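Local structure of yersinopine synthase (Yersinia pestis, 6C4M) at residues T25-A30 against Q36-I41; E60-Y65 against P70-Q75; R107-V112 against M227-A232. The protein catalyses the NADPH-dependent reductive condensation of pyruvate with a histidine-derived amino acid intermediate, the last step in making the metallophore yersinopine. All coordinates share one frame; numbering follows the deposited sequence.

Contact 1. Residues T25-A30 against Q36-I41; sequences TLILGA and QLAVDI. With NAP (NADP nicotinamide-adenine-dinucleotide phosphate), chain B.
A single methyl group, CD1 of Ile27, takes part in three of the four close approaches between T25-A30 and Q36-I41, meeting Leu37, Ala38 and Ile41 of the helix. The pair illustrates how a Rossmann-type unit joins its first strand to the helix that follows: no hydrogen bond crosses, and apolar side chains fill the gap between the two segments, whose short axes run antiparallel at 168°, 10.5 Å apart at closest approach.

Ile27 reaches across because CG1 stands anti to its own carbonyl carbon (chi1 -59°) and chi2 is extended, which carries CD1 out toward the helix. There it lies 3.9 Å from Leu37 CD2, with Ile27 CG2 a little farther from the same methyl; the two side chains run past each other in opposite directions rather than meeting end on. The CB of Ala38 sits 4.1 Å from Ile27 CD1, and Ile41 CD1 closes the group at 4.3 Å from that methyl. Toward the start of the strand, Thr25 adds its methyl CG2, 4.3 Å from Ile41 CD1, while its OG1 turns to Leu23 O.

Beyond the strand the chain bends to the cofactor. Ala30 N donates to O3B of the adenosine ribose of NADP at 3.1 Å, and the same amide also hydrogen-bonds Asn53 OD1, a residue that itself bonds NADP. Gly29 has positive phi (111°) and its CA lies 3.6 Å from O3B of NADP, consistent with the first glycine of a GxGxxA sequence.

Strands 49-52 and 107-110 flank strand 25-28, both parallel to it, in the mixed sheet, Leu51 touching Ile27 and Ile109 touching Thr25 and Leu37, while Val89 of strand 87-90 packs on Ala38 of helix 32-44.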
loop_
_atom_site.group_PDB
_atom_site.type_symbol
_atom_site.label_atom_id
_atom_site.label_comp_id
_atom_site.label_asym_id
_atom_site.label_seq_id
_atom_site.Cartn_x
_atom_site.Cartn_y
_atom_site.Cartn_z
ATOM N N THR A 25 -40.634 14.392 19.616
ATOM C CA THR A 25 -39.818 13.456 18.853
ATOM C C THR A 25 -39.370 12.331 19.757
ATOM O O THR A 25 -38.833 12.583 20.842
ATOM C CB THR A 25 -38.612 14.144 18.236
ATOM O OG1 THR A 25 -39.075 15.239 17.444
ATOM C CG2 THR A 25 -37.882 13.158 17.350
ATOM N N LEU A 26 -39.612 11.101 19.312
ATOM C CA LEU A 26 -39.205 9.897 20.032
ATOM C C LEU A 26 -38.057 9.241 19.265
ATOM O O LEU A 26 -38.231 8.797 18.123
ATOM C CB LEU A 26 -40.383 8.938 20.222
ATOM C CG LEU A 26 -39.996 7.546 20.771
ATOM C CD1 LEU A 26 -39.162 7.679 22.051
ATOM C CD2 LEU A 26 -41.227 6.658 21.032
ATOM N N ILE A 27 -36.879 9.200 19.885
ATOM C CA ILE A 27 -35.699 8.575 19.281
ATOM C C ILE A 27 -35.638 7.108 19.713
ATOM O O ILE A 27 -35.473 6.814 20.905
ATOM C CB ILE A 27 -34.408 9.309 19.685
ATOM C CG1 ILE A 27 -34.472 10.791 19.250
ATOM C CG2 ILE A 27 -33.152 8.619 19.070
ATOM C CD1 ILE A 27 -33.306 11.602 19.682
ATOM N N LEU A 28 -35.712 6.182 18.746
ATOM C CA LEU A 28 -35.683 4.744 19.046
ATOM C C LEU A 28 -34.257 4.229 18.893
ATOM O O LEU A 28 -33.745 4.068 17.774
ATOM C CB LEU A 28 -36.623 3.955 18.149
ATOM C CG LEU A 28 -38.092 4.376 18.242
ATOM C CD1 LEU A 28 -38.898 3.553 17.255
ATOM C CD2 LEU A 28 -38.688 4.218 19.672
ATOM N N GLY A 29 -33.633 3.944 20.023
ATOM C CA GLY A 29 -32.270 3.477 20.046
ATOM C C GLY A 29 -31.424 4.577 20.637
ATOM O O GLY A 29 -31.555 5.737 20.232
ATOM N N ALA A 30 -30.599 4.232 21.626
ATOM C CA ALA A 30 -29.808 5.196 22.371
ATOM C C ALA A 30 -28.325 4.845 22.321
ATOM O O ALA A 30 -27.654 4.805 23.358
ATOM C CB ALA A 30 -30.291 5.255 23.820
ATOM N N GLN A 36 -25.771 12.781 20.031
ATOM C CA GLN A 36 -25.514 13.881 19.101
ATOM C C GLN A 36 -26.814 14.380 18.485
ATOM O O GLN A 36 -27.036 15.591 18.357
ATOM C CB GLN A 36 -24.583 13.445 17.986
ATOM C CG GLN A 36 -24.322 14.550 16.913
ATOM C CD GLN A 36 -23.482 15.708 17.435
ATOM O OE1 GLN A 36 -22.375 15.512 17.963
ATOM N NE2 GLN A 36 -24.006 16.921 17.295
ATOM N N LEU A 37 -27.633 13.439 18.009
ATOM C CA LEU A 37 -28.911 13.776 17.400
ATOM C C LEU A 37 -29.781 14.561 18.365
ATOM O O LEU A 37 -30.368 15.580 17.992
ATOM C CB LEU A 37 -29.625 12.499 16.968
ATOM C CG LEU A 37 -31.034 12.598 16.388
ATOM C CD1 LEU A 37 -31.046 13.383 15.093
ATOM C CD2 LEU A 37 -31.556 11.179 16.182
ATOM N N ALA A 38 -29.894 14.088 19.608
ATOM C CA ALA A 38 -30.762 14.770 20.565
ATOM C C ALA A 38 -30.319 16.206 20.792
ATOM O O ALA A 38 -31.157 17.112 20.894
ATOM C CB ALA A 38 -30.788 14.017 21.889
ATOM N N VAL A 39 -29.004 16.432 20.887
ATOM C CA VAL A 39 -28.500 17.795 21.044
ATOM C C VAL A 39 -28.854 18.628 19.824
ATOM O O VAL A 39 -29.308 19.772 19.944
ATOM C CB VAL A 39 -26.980 17.763 21.293
ATOM C CG1 VAL A 39 -26.355 19.143 21.098
ATOM C CG2 VAL A 39 -26.702 17.244 22.687
ATOM N N ASP A 40 -28.677 18.051 18.631
ATOM C CA ASP A 40 -28.964 18.771 17.395
ATOM C C ASP A 40 -30.439 19.161 17.293
ATOM O O ASP A 40 -30.766 20.257 16.815
ATOM C CB ASP A 40 -28.534 17.919 16.204
ATOM C CG ASP A 40 -27.013 17.943 15.989
ATOM O OD1 ASP A 40 -26.353 18.818 16.587
ATOM O OD2 ASP A 40 -26.487 17.096 15.241
ATOM N N ILE A 41 -31.348 18.291 17.748
ATOM C CA ILE A 41 -32.767 18.634 17.704
ATOM C C ILE A 41 -33.071 19.747 18.700
ATOM O O ILE A 41 -33.754 20.725 18.377
ATOM C CB ILE A 41 -33.631 17.389 17.977
ATOM C CG1 ILE A 41 -33.393 16.343 16.887
ATOM C CG2 ILE A 41 -35.120 17.782 18.030
ATOM C CD1 ILE A 41 -34.052 15.026 17.151
HETATM P PA NAP B . -25.376 1.355 17.809
HETATM O O1A NAP B . -25.582 1.239 16.349
HETATM O O2A NAP B . -24.172 0.507 18.297
HETATM O O5B NAP B . -26.763 0.872 18.546
HETATM C C5B NAP B . -27.843 1.830 18.477
HETATM C C4B NAP B . -29.033 1.243 19.260
HETATM O O4B NAP B . -29.388 -0.109 18.576
HETATM C C3B NAP B . -28.724 0.978 20.479
HETATM O O3B NAP B . -29.860 1.222 21.368
HETATM C C2B NAP B . -28.398 -0.634 20.508
HETATM O O2B NAP B . -28.654 -1.176 21.850
HETATM C C1B NAP B . -29.206 -1.170 19.667
HETATM N N9A NAP B . -28.475 -2.248 19.000
HETATM C C8A NAP B . -27.262 -2.374 18.435
HETATM N N7A NAP B . -27.196 -3.648 18.024
HETATM C C5A NAP B . -28.371 -4.274 18.347
HETATM C C6A NAP B . -28.738 -5.574 18.103
HETATM N N6A NAP B . -28.100 -6.735 17.483
HETATM N N1A NAP B . -29.950 -6.000 18.501
HETATM C C2A NAP B . -30.815 -5.137 19.134
HETATM N N3A NAP B . -30.444 -3.847 19.372
HETATM C C4A NAP B . -29.197 -3.416 18.962
HETATM O O3 NAP B . -25.080 2.949 18.150
HETATM P PN NAP B . -24.827 4.208 17.166
HETATM O O1N NAP B . -25.443 5.341 17.862
HETATM O O2N NAP B . -23.288 4.329 17.043
HETATM O O5D NAP B . -25.417 4.041 15.614
HETATM C C5D NAP B . -26.709 4.591 15.242
HETATM C C4D NAP B . -26.904 4.271 13.747
HETATM O O4D NAP B . -25.774 5.005 12.889
HETATM C C3D NAP B . -26.786 2.995 13.445
HETATM O O3D NAP B . -27.633 2.786 12.211
HETATM C C2D NAP B . -25.334 2.769 13.008
HETATM O O2D NAP B . -25.312 1.796 12.074
HETATM C C1D NAP B . -25.014 4.110 12.319
HETATM N N1N NAP B . -23.603 4.553 12.436
HETATM C C2N NAP B . -23.162 5.281 13.485
HETATM C C3N NAP B . -21.811 5.697 13.513
HETATM C C7N NAP B . -21.263 6.524 14.695
HETATM O O7N NAP B . -20.363 7.254 14.563
HETATM N N7N NAP B . -21.909 6.359 15.970
HETATM C C4N NAP B . -20.958 5.360 12.500
HETATM C C5N NAP B . -21.402 4.632 11.464
HETATM C C6N NAP B . -22.741 4.227 11.420
HETATM P P2B NAP B . -27.444 -1.093 23.040
HETATM O O1X NAP B . -26.495 -2.246 22.787
HETATM O O2X NAP B . -26.703 0.197 22.934
HETATM O O3X NAP B . -28.087 -1.282 24.395
#

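Contact 2. Residues E60-Y65 against P70-Q75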
loop_
_atom_site.group_PDB
_atom_site.type_symbol
_atom_site.label_atom_id
_atom_site.label_comp_id
_atom_site.label_asym_id
_atom_site.label_seq_id
_atom_site.Cartn_x
_atom_site.Cartn_y
_atom_site.Cartn_z
ATOM N N GLU A 60 -30.181 -0.687 30.803
ATOM C CA GLU A 60 -30.600 -0.620 32.197
ATOM C C GLU A 60 -29.823 0.448 32.959
ATOM O O GLU A 60 -30.396 1.186 33.766
ATOM C CB GLU A 60 -30.424 -1.992 32.858
ATOM C CG GLU A 60 -31.168 -2.133 34.171
ATOM C CD GLU A 60 -32.682 -2.151 33.992
ATOM O OE1 GLU A 60 -33.140 -2.559 32.905
ATOM O OE2 GLU A 60 -33.409 -1.753 34.934
ATOM N N ARG A 61 -28.512 0.537 32.738
ATOM C CA ARG A 61 -27.730 1.526 33.468
ATOM C C ARG A 61 -28.118 2.944 33.056
ATOM O O ARG A 61 -28.122 3.856 33.890
ATOM C CB ARG A 61 -26.233 1.275 33.245
ATOM C CG ARG A 61 -25.332 1.952 34.282
ATOM C CD ARG A 61 -23.982 1.274 34.419
ATOM N NE ARG A 61 -22.928 1.957 33.661
ATOM C CZ ARG A 61 -22.389 1.532 32.515
ATOM N NH1 ARG A 61 -22.786 0.402 31.936
ATOM N NH2 ARG A 61 -21.435 2.255 31.944
ATOM N N LEU A 62 -28.440 3.144 31.777
ATOM C CA LEU A 62 -28.899 4.446 31.304
ATOM C C LEU A 62 -30.308 4.728 31.796
ATOM O O LEU A 62 -30.648 5.879 32.108
ATOM C CB LEU A 62 -28.844 4.484 29.774
ATOM C CG LEU A 62 -29.405 5.719 29.048
ATOM C CD1 LEU A 62 -28.516 6.920 29.319
ATOM C CD2 LEU A 62 -29.523 5.443 27.536
ATOM N N LYS A 63 -31.146 3.690 31.861
ATOM C CA LYS A 63 -32.475 3.852 32.430
ATOM C C LYS A 63 -32.382 4.327 33.869
ATOM O O LYS A 63 -33.083 5.255 34.279
ATOM C CB LYS A 63 -33.240 2.538 32.347
ATOM C CG LYS A 63 -34.678 2.621 32.890
ATOM C CD LYS A 63 -35.346 1.241 32.851
ATOM C CE LYS A 63 -36.861 1.328 33.032
ATOM N NZ LYS A 63 -37.460 -0.033 33.052
ATOM N N GLN A 64 -31.515 3.691 34.657
ATOM C CA GLN A 64 -31.325 4.102 36.044
ATOM C C GLN A 64 -30.781 5.520 36.119
ATOM O O GLN A 64 -31.291 6.356 36.872
ATOM C CB GLN A 64 -30.371 3.133 36.743
ATOM C CG GLN A 64 -30.924 1.740 36.898
ATOM C CD GLN A 64 -29.903 0.768 37.451
ATOM O OE1 GLN A 64 -28.723 1.107 37.626
ATOM N NE2 GLN A 64 -30.342 -0.452 37.707
ATOM N N TYR A 65 -29.719 5.803 35.364
ATOM C CA TYR A 65 -29.136 7.134 35.411
ATOM C C TYR A 65 -30.180 8.210 35.111
ATOM O O TYR A 65 -30.259 9.223 35.811
ATOM C CB TYR A 65 -27.972 7.225 34.428
ATOM C CG TYR A 65 -27.619 8.658 34.109
ATOM C CD1 TYR A 65 -26.721 9.362 34.895
ATOM C CD2 TYR A 65 -28.216 9.318 33.038
ATOM C CE1 TYR A 65 -26.403 10.672 34.615
ATOM C CE2 TYR A 65 -27.906 10.629 32.753
ATOM C CZ TYR A 65 -26.994 11.300 33.545
ATOM O OH TYR A 65 -26.689 12.609 33.259
ATOM N N PRO A 70 -32.217 13.347 34.068
ATOM C CA PRO A 70 -32.536 13.060 32.655
ATOM C C PRO A 70 -31.783 13.962 31.675
ATOM O O PRO A 70 -32.370 14.673 30.861
ATOM C CB PRO A 70 -34.058 13.258 32.616
ATOM C CG PRO A 70 -34.362 14.236 33.711
ATOM C CD PRO A 70 -33.333 14.003 34.778
ATOM N N THR A 71 -30.452 13.886 31.712
ATOM C CA THR A 71 -29.604 14.757 30.910
ATOM C C THR A 71 -28.507 13.954 30.229
ATOM O O THR A 71 -27.795 13.182 30.880
ATOM C CB THR A 71 -28.979 15.846 31.779
ATOM O OG1 THR A 71 -30.025 16.593 32.410
ATOM C CG2 THR A 71 -28.108 16.760 30.939
ATOM N N LEU A 72 -28.362 14.167 28.925
ATOM C CA LEU A 72 -27.274 13.610 28.144
ATOM C C LEU A 72 -26.229 14.690 27.890
ATOM O O LEU A 72 -26.542 15.884 27.860
ATOM C CB LEU A 72 -27.790 13.059 26.816
ATOM C CG LEU A 72 -28.960 12.094 26.946
ATOM C CD1 LEU A 72 -29.476 11.732 25.565
ATOM C CD2 LEU A 72 -28.499 10.873 27.716
ATOM N N TYR A 73 -24.988 14.255 27.700
ATOM C CA TYR A 73 -23.833 15.137 27.557
ATOM C C TYR A 73 -23.063 14.799 26.290
ATOM O O TYR A 73 -22.896 13.621 25.952
ATOM C CB TYR A 73 -22.906 15.020 28.772
ATOM C CG TYR A 73 -23.558 15.490 30.053
ATOM C CD1 TYR A 73 -23.552 16.834 30.402
ATOM C CD2 TYR A 73 -24.201 14.596 30.902
ATOM C CE1 TYR A 73 -24.157 17.277 31.563
ATOM C CE2 TYR A 73 -24.801 15.031 32.073
ATOM C CZ TYR A 73 -24.774 16.376 32.395
ATOM O OH TYR A 73 -25.375 16.827 33.552
ATOM N N LEU A 74 -22.595 15.840 25.599
ATOM C CA LEU A 74 -21.886 15.703 24.335
ATOM C C LEU A 74 -20.714 16.674 24.296
ATOM O O LEU A 74 -20.808 17.806 24.782
ATOM C CB LEU A 74 -22.797 15.973 23.132
ATOM C CG LEU A 74 -22.177 16.043 21.721
ATOM C CD1 LEU A 74 -21.818 14.684 21.143
ATOM C CD2 LEU A 74 -23.164 16.755 20.808
ATOM N N GLN A 75 -19.622 16.231 23.684
ATOM C CA GLN A 75 -18.462 17.078 23.448
ATOM C C GLN A 75 -18.013 16.969 22.001
ATOM O O GLN A 75 -18.001 15.881 21.417
ATOM C CB GLN A 75 -17.295 16.717 24.374
ATOM C CG GLN A 75 -17.600 16.950 25.844
ATOM C CD GLN A 75 -16.352 16.986 26.701
ATOM O OE1 GLN A 75 -16.229 17.819 27.603
ATOM N NE2 GLN A 75 -15.416 16.085 26.422
#
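Tyr65 reaches from its helix to the backbone of Thr71 in the Rossmann-type NADP-binding domain, where helix 57-68 leads through a short turn into strand 71-76 of the large mixed sheet. The Tyr65 side chain bridges to the strand backbone.

From CB, Tyr65 sets out with CG anti to the backbone N (chi1 162°), which directs the ring off the helix toward the strand. Along the ring, CE2 comes to 3.2 Å from Thr71 O and CZ to 3.4 Å from the same atom, so the carbonyl oxygen sits at the ring edge, near its plane. At the tip, OH donates to Thr71 O at 2.7 Å, with a C=O...donor angle of 147° and the donor tilted 15° from the carbonyl plane. Tyr202 stacks on the Tyr65 ring.

Tyr73 of the strand crosses Tyr65 at about a right angle, and its own ring has the methyl CG2 of Thr71 over one face, 3.6 Å above the plane and offset toward the rim. On the buried side, Leu62 CD1 meets Leu72 CD2 at 4.3 Å; Leu62 also packs on Tyr94, and Leu72 on Val89 and Ile35. Besides its bond to the carbonyl, Tyr65 OH also lies at the edge of the Tyr73 ring, 3.3 Å from Tyr73 CE2.

Contact 3. Residues R107-V112 against M227-A232. With NAP (NADP nicotinamide-adenine-dinucleotide phosphate), chain B.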
loop_
_atom_site.group_PDB
_atom_site.type_symbol
_atom_site.label_atom_id
_atom_site.label_comp_id
_atom_site.label_asym_id
_atom_site.label_seq_id
_atom_site.Cartn_x
_atom_site.Cartn_y
_atom_site.Cartn_z
ATOM N N ARG A 107 -42.924 12.479 15.550
ATOM C CA ARG A 107 -41.776 12.061 14.759
ATOM C C ARG A 107 -41.089 10.936 15.515
ATOM O O ARG A 107 -40.812 11.056 16.719
ATOM C CB ARG A 107 -40.838 13.253 14.509
ATOM C CG ARG A 107 -39.575 12.921 13.798
ATOM C CD ARG A 107 -38.623 14.097 13.819
ATOM N NE ARG A 107 -39.110 15.256 13.083
ATOM C CZ ARG A 107 -39.237 16.479 13.598
ATOM N NH1 ARG A 107 -38.943 16.716 14.871
ATOM N NH2 ARG A 107 -39.637 17.483 12.830
ATOM N N LEU A 108 -40.895 9.815 14.821
ATOM C CA LEU A 108 -40.021 8.751 15.277
ATOM C C LEU A 108 -38.740 8.764 14.450
ATOM O O LEU A 108 -38.778 8.897 13.218
ATOM C CB LEU A 108 -40.670 7.375 15.150
ATOM C CG LEU A 108 -42.023 7.172 15.809
ATOM C CD1 LEU A 108 -42.415 5.711 15.634
ATOM C CD2 LEU A 108 -41.974 7.580 17.276
ATOM N N ILE A 109 -37.608 8.646 15.129
ATOM C CA ILE A 109 -36.316 8.524 14.452
ATOM C C ILE A 109 -35.739 7.160 14.814
ATOM O O ILE A 109 -35.545 6.850 16.000
ATOM C CB ILE A 109 -35.352 9.665 14.811
ATOM C CG1 ILE A 109 -36.016 11.034 14.518
ATOM C CG2 ILE A 109 -34.039 9.480 14.019
ATOM C CD1 ILE A 109 -35.204 12.262 14.870
ATOM N N LEU A 110 -35.491 6.324 13.798
ATOM C CA LEU A 110 -34.896 5.001 14.024
ATOM C C LEU A 110 -33.396 5.174 14.039
ATOM O O LEU A 110 -32.774 5.393 13.004
ATOM C CB LEU A 110 -35.334 3.992 12.968
ATOM C CG LEU A 110 -36.715 3.411 13.265
ATOM C CD1 LEU A 110 -37.242 2.589 12.111
ATOM C CD2 LEU A 110 -36.626 2.523 14.462
ATOM N N ALA A 111 -32.839 5.143 15.245
ATOM C CA ALA A 111 -31.409 5.189 15.479
ATOM C C ALA A 111 -30.840 3.834 15.863
ATOM O O ALA A 111 -29.732 3.781 16.405
ATOM C CB ALA A 111 -31.071 6.197 16.575
ATOM N N VAL A 112 -31.572 2.748 15.617
ATOM C CA VAL A 112 -31.037 1.391 15.748
ATOM C C VAL A 112 -30.427 1.045 14.388
ATOM O O VAL A 112 -30.716 1.750 13.400
ATOM C CB VAL A 112 -32.117 0.371 16.132
ATOM C CG1 VAL A 112 -32.682 0.617 17.544
ATOM C CG2 VAL A 112 -33.200 0.319 15.060
ATOM N N MET A 227 -38.111 17.640 5.433
ATOM C CA MET A 227 -36.833 17.781 4.729
ATOM C C MET A 227 -36.156 19.099 5.068
ATOM O O MET A 227 -34.938 19.138 5.295
ATOM C CB MET A 227 -37.052 17.697 3.220
ATOM C CG MET A 227 -37.673 16.384 2.789
ATOM S SD MET A 227 -36.473 15.307 2.079
ATOM C CE MET A 227 -37.455 14.716 0.692
ATOM N N SER A 228 -36.933 20.190 5.102
ATOM C CA SER A 228 -36.368 21.492 5.444
ATOM C C SER A 228 -35.854 21.473 6.867
ATOM O O SER A 228 -34.803 22.044 7.172
ATOM C CB SER A 228 -37.418 22.597 5.278
ATOM O OG SER A 228 -37.861 22.668 3.938
ATOM N N TRP A 229 -36.594 20.814 7.753
ATOM C CA TRP A 229 -36.186 20.741 9.146
ATOM C C TRP A 229 -34.881 19.970 9.274
ATOM O O TRP A 229 -33.937 20.438 9.921
ATOM C CB TRP A 229 -37.286 20.086 9.989
ATOM C CG TRP A 229 -36.830 19.776 11.371
ATOM C CD1 TRP A 229 -36.674 20.647 12.398
ATOM C CD2 TRP A 229 -36.474 18.495 11.876
ATOM N NE1 TRP A 229 -36.221 19.991 13.516
ATOM C CE2 TRP A 229 -36.096 18.662 13.221
ATOM C CE3 TRP A 229 -36.428 17.222 11.319
ATOM C CZ2 TRP A 229 -35.680 17.605 14.016
ATOM C CZ3 TRP A 229 -36.019 16.177 12.103
ATOM C CH2 TRP A 229 -35.650 16.371 13.442
ATOM N N LEU A 230 -34.806 18.789 8.643
ATOM C CA LEU A 230 -33.571 18.010 8.646
ATOM C C LEU A 230 -32.406 18.817 8.105
ATOM O O LEU A 230 -31.313 18.800 8.679
ATOM C CB LEU A 230 -33.727 16.728 7.823
ATOM C CG LEU A 230 -34.300 15.536 8.567
ATOM C CD1 LEU A 230 -34.585 14.409 7.598
ATOM C CD2 LEU A 230 -33.341 15.036 9.640
ATOM N N THR A 231 -32.605 19.494 6.973
ATOM C CA THR A 231 -31.554 20.339 6.422
ATOM C C THR A 231 -31.095 21.353 7.459
ATOM O O THR A 231 -29.904 21.477 7.733
ATOM C CB THR A 231 -32.054 21.041 5.163
ATOM O OG1 THR A 231 -32.390 20.063 4.180
ATOM C CG2 THR A 231 -30.978 21.980 4.587
ATOM N N ALA A 232 -32.036 22.074 8.068
ATOM C CA ALA A 232 -31.656 23.032 9.099
ATOM C C ALA A 232 -30.854 22.362 10.202
ATOM O O ALA A 232 -29.831 22.895 10.647
ATOM C CB ALA A 232 -32.901 23.712 9.678
HETATM P PA NAP B . -25.376 1.355 17.809
HETATM O O1A NAP B . -25.582 1.239 16.349
HETATM O O2A NAP B . -24.172 0.507 18.297
HETATM O O5B NAP B . -26.763 0.872 18.546
HETATM C C5B NAP B . -27.843 1.830 18.477
HETATM C C4B NAP B . -29.033 1.243 19.260
HETATM O O4B NAP B . -29.388 -0.109 18.576
HETATM C C3B NAP B . -28.724 0.978 20.479
HETATM O O3B NAP B . -29.860 1.222 21.368
HETATM C C2B NAP B . -28.398 -0.634 20.508
HETATM O O2B NAP B . -28.654 -1.176 21.850
HETATM C C1B NAP B . -29.206 -1.170 19.667
HETATM N N9A NAP B . -28.475 -2.248 19.000
HETATM C C8A NAP B . -27.262 -2.374 18.435
HETATM N N7A NAP B . -27.196 -3.648 18.024
HETATM C C5A NAP B . -28.371 -4.274 18.347
HETATM C C6A NAP B . -28.738 -5.574 18.103
HETATM N N6A NAP B . -28.100 -6.735 17.483
HETATM N N1A NAP B . -29.950 -6.000 18.501
HETATM C C2A NAP B . -30.815 -5.137 19.134
HETATM N N3A NAP B . -30.444 -3.847 19.372
HETATM C C4A NAP B . -29.197 -3.416 18.962
HETATM O O3 NAP B . -25.080 2.949 18.150
HETATM P PN NAP B . -24.827 4.208 17.166
HETATM O O1N NAP B . -25.443 5.341 17.862
HETATM O O2N NAP B . -23.288 4.329 17.043
HETATM O O5D NAP B . -25.417 4.041 15.614
HETATM C C5D NAP B . -26.709 4.591 15.242
HETATM C C4D NAP B . -26.904 4.271 13.747
HETATM O O4D NAP B . -25.774 5.005 12.889
HETATM C C3D NAP B . -26.786 2.995 13.445
HETATM O O3D NAP B . -27.633 2.786 12.211
HETATM C C2D NAP B . -25.334 2.769 13.008
HETATM O O2D NAP B . -25.312 1.796 12.074
HETATM C C1D NAP B . -25.014 4.110 12.319
HETATM N N1N NAP B . -23.603 4.553 12.436
HETATM C C2N NAP B . -23.162 5.281 13.485
HETATM C C3N NAP B . -21.811 5.697 13.513
HETATM C C7N NAP B . -21.263 6.524 14.695
HETATM O O7N NAP B . -20.363 7.254 14.563
HETATM N N7N NAP B . -21.909 6.359 15.970
HETATM C C4N NAP B . -20.958 5.360 12.500
HETATM C C5N NAP B . -21.402 4.632 11.464
HETATM C C6N NAP B . -22.741 4.227 11.420
HETATM P P2B NAP B . -27.444 -1.093 23.040
HETATM O O1X NAP B . -26.495 -2.246 22.787
HETATM O O2X NAP B . -26.703 0.197 22.934
HETATM O O3X NAP B . -28.087 -1.282 24.395
#
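Arg107 and Trp229 meet flat against each other, a clear example of a planar cation laid on an aromatic face. In this stack the guanidinium and indole planes are 3° apart, with centres separated by 3.4 Å. It is also a cation-pi contact: Arg107 CZ stands over the face, 3.5 Å from the centroid of the six-membered ring of Trp229 and 7° off the ring normal. With chi3 at -65°, the arginine chain bends where it nears the ring; NE lies over the face, 3.4 Å from Trp229 CZ3, and NH2 over the centre of the indole.

Polar bonds fix the cation from outside the two segments. Arg107 NH2 forms a salt bridge with Glu226 and a hydrogen bond to His20 O, while NH1 bonds Thr25 OG1; together they probably offset the charge of the buried guanidinium.

Apolar contact is slight: Ile109 CD1 approaches the ring edge, 4.4 Å from Trp229 CH2.

Past the strand the chain borders NADP, where Val112 CG1 comes 3.5 Å from O4B of the adenosine ribose.

Strand 107-110 lies between strands 25-28 and 134-137 in the sheet, and Ile136 of the latter touches both Arg107 and Trp229, joining helix 225-235 to the sheet.

All three contacts reach the same mixed sheet. The centres of contacts 1 and 3 are about 9 Å apart, and their strands 25-28 and 107-110 are neighbours, where Leu28 N is 2.8 Å from Ile109 O, a probable hydrogen bond. Both also border NADP: contact 1 by the backbone at Gly29 and Ala30, contact 3 by Ala111 and Val112. Contact 2, about 12 Å from contact 1 between centres, approaches the cofactor less directly. The side chain of Leu62 is about 7 Å from the bound NADP at the nearest atoms. Leu62 CD2 packs 3.8 Å from Ala30 CB. Contact 1 touches each of the others, whereas contacts 2 and 3 stay about 11 Å apart at their nearest atoms.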